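CsuC (Acinetobacter baumannii, PDB 6FJY) binds the tip adhesin subunit CsuE in a pre-assembly complex, probably as the periplasmic chaperone that delivers Csu pilus subunits to the usher. Local coordinates at residues S117-A122 against F194-S199. Residues are numbered along the deposited sequence; the frame is centred on the assembly and turned at random.
Sequences SIPLFA and FGYVLS
The OH of Tyr196 takes part in two hydrogen bonds, one with Arg174 NH1 and one with the backbone of the other protein chain in the complex, while across this contact it rests on the ring of Pro119. Tyr196 OH lies 3.4 Å from Pro119 CG and 3.6 Å from Pro119 CB; these carbons touch the hydroxyl by van der Waals contact only, and its polar needs are met by the two bonds. The two side chains cross at about a right angle, and Pro119 CB also comes within 4.2 Å of Tyr196 CZ, approaching the phenol ring obliquely. In Tyr196, CG stands anti to the carbonyl carbon (chi1 -85°), which sends the ring across the gap between two backbones that stay well apart, with the CA atoms of Pro119 and Tyr196 separated by 10.0 Å.

Further along, Phe121 reaches over by its ring end. Its CZ is 4.3 Å from Tyr196 CE1, and its CE1 meets the methyl CD2 of Leu198 at 4.1 Å; both neighbours sit at the edge of the phenylalanine ring, near its plane. The CB of Leu198 does not point at the strand, but the side chain turns back far enough for CD2 to touch. Trp40 joins the cluster, packing on Pro119, Phe121 and Leu198 and meeting the Tyr196 ring edge-to-face, while Phe172 stacks on Phe121. The four touching residues are buried, and the contact covers 140 Å² in all; the wide CA separation and the lack of backbone bonds between the segments show side-chain bridging rather than strand pairing. Strand 109-123 belongs to the PapD-like N-terminal domain, and the apolar seam joins it to the short strand 195-197, consistent with the interface between the two Ig-like domains of a pilus chaperone.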
loop_
_atom_site.group_PDB
_atom_site.type_symbol
_atom_site.label_atom_id
_atom_site.label_comp_id
_atom_site.label_asym_id
_atom_site.label_seq_id
_atom_site.Cartn_x
_atom_site.Cartn_y
_atom_site.Cartn_z
ATOM N N SER A 117 7.417 9.857 3.570
ATOM C CA SER A 117 6.715 9.912 4.846
ATOM C C SER A 117 5.407 9.148 4.670
ATOM O O SER A 117 4.528 9.558 3.905
ATOM C CB SER A 117 6.472 11.352 5.294
ATOM O OG SER A 117 5.849 11.369 6.572
ATOM N N ILE A 118 5.297 8.012 5.348
ATOM C CA ILE A 118 4.239 7.046 5.107
ATOM C C ILE A 118 3.446 6.846 6.403
ATOM O O ILE A 118 4.045 6.573 7.444
ATOM C CB ILE A 118 4.794 5.708 4.595
ATOM C CG1 ILE A 118 5.205 5.854 3.118
ATOM C CG2 ILE A 118 3.801 4.591 4.806
ATOM C CD1 ILE A 118 5.977 4.660 2.586
ATOM N N PRO A 119 2.118 6.974 6.378
ATOM C CA PRO A 119 1.343 6.778 7.608
ATOM C C PRO A 119 1.236 5.303 7.956
ATOM O O PRO A 119 0.965 4.454 7.103
ATOM C CB PRO A 119 -0.025 7.358 7.246
ATOM C CG PRO A 119 -0.147 7.061 5.761
ATOM C CD PRO A 119 1.246 7.237 5.213
ATOM N N LEU A 120 1.410 5.011 9.234
ATOM C CA LEU A 120 1.396 3.645 9.734
ATOM C C LEU A 120 0.514 3.574 10.973
ATOM O O LEU A 120 0.646 4.408 11.876
ATOM C CB LEU A 120 2.812 3.200 10.061
ATOM C CG LEU A 120 2.913 1.824 10.701
ATOM C CD1 LEU A 120 2.470 0.709 9.715
ATOM C CD2 LEU A 120 4.306 1.622 11.191
ATOM N N PHE A 121 -0.409 2.617 10.998
ATOM C CA PHE A 121 -1.314 2.462 12.132
ATOM C C PHE A 121 -1.276 1.045 12.677
ATOM O O PHE A 121 -1.365 0.079 11.922
ATOM C CB PHE A 121 -2.747 2.812 11.758
ATOM C CG PHE A 121 -2.909 4.222 11.310
ATOM C CD1 PHE A 121 -2.983 5.243 12.232
ATOM C CD2 PHE A 121 -3.006 4.531 9.958
ATOM C CE1 PHE A 121 -3.134 6.565 11.827
ATOM C CE2 PHE A 121 -3.151 5.849 9.553
ATOM C CZ PHE A 121 -3.224 6.863 10.489
ATOM N N ALA A 122 -1.208 0.934 14.002
ATOM C CA ALA A 122 -1.256 -0.349 14.684
ATOM C C ALA A 122 -2.397 -0.362 15.702
ATOM O O ALA A 122 -2.749 0.667 16.292
ATOM C CB ALA A 122 0.090 -0.660 15.351
ATOM N N PHE A 194 -4.595 17.082 1.770
ATOM C CA PHE A 194 -5.278 16.297 2.778
ATOM C C PHE A 194 -5.065 16.939 4.140
ATOM O O PHE A 194 -4.275 17.874 4.300
ATOM C CB PHE A 194 -4.799 14.829 2.774
ATOM C CG PHE A 194 -3.331 14.654 3.085
ATOM C CD1 PHE A 194 -2.887 14.581 4.398
ATOM C CD2 PHE A 194 -2.401 14.505 2.067
ATOM C CE1 PHE A 194 -1.528 14.408 4.688
ATOM C CE2 PHE A 194 -1.049 14.316 2.351
ATOM C CZ PHE A 194 -0.610 14.272 3.663
ATOM N N GLY A 195 -5.799 16.426 5.121
ATOM C CA GLY A 195 -5.570 16.774 6.504
ATOM C C GLY A 195 -5.891 15.612 7.414
ATOM O O GLY A 195 -6.949 14.990 7.288
ATOM N N TYR A 196 -5.005 15.335 8.363
ATOM C CA TYR A 196 -5.168 14.241 9.308
ATOM C C TYR A 196 -5.691 14.803 10.621
ATOM O O TYR A 196 -5.162 15.797 11.127
ATOM C CB TYR A 196 -3.853 13.511 9.560
ATOM C CG TYR A 196 -3.516 12.430 8.563
ATOM C CD1 TYR A 196 -4.044 11.137 8.691
ATOM C CD2 TYR A 196 -2.668 12.698 7.496
ATOM C CE1 TYR A 196 -3.739 10.147 7.754
ATOM C CE2 TYR A 196 -2.361 11.725 6.562
ATOM C CZ TYR A 196 -2.889 10.449 6.696
ATOM O OH TYR A 196 -2.561 9.497 5.768
ATOM N N VAL A 197 -6.764 14.204 11.134
ATOM C CA VAL A 197 -7.204 14.424 12.508
ATOM C C VAL A 197 -7.121 13.073 13.207
ATOM O O VAL A 197 -7.983 12.207 13.028
ATOM C CB VAL A 197 -8.611 15.019 12.584
ATOM C CG1 VAL A 197 -8.920 15.446 14.002
ATOM C CG2 VAL A 197 -8.721 16.201 11.644
ATOM N N LEU A 198 -6.083 12.891 14.009
ATOM C CA LEU A 198 -5.855 11.621 14.669
ATOM C C LEU A 198 -6.922 11.372 15.734
ATOM O O LEU A 198 -7.578 12.292 16.232
ATOM C CB LEU A 198 -4.457 11.594 15.290
ATOM C CG LEU A 198 -3.266 11.577 14.324
ATOM C CD1 LEU A 198 -1.973 11.612 15.093
ATOM C CD2 LEU A 198 -3.292 10.337 13.402
ATOM N N SER A 199 -7.072 10.095 16.082
ATOM C CA SER A 199 -8.027 9.675 17.102
ATOM C C SER A 199 -7.762 10.367 18.435
ATOM O O SER A 199 -6.613 10.491 18.877
ATOM C CB SER A 199 -7.938 8.165 17.292
ATOM O OG SER A 199 -6.677 7.851 17.844
#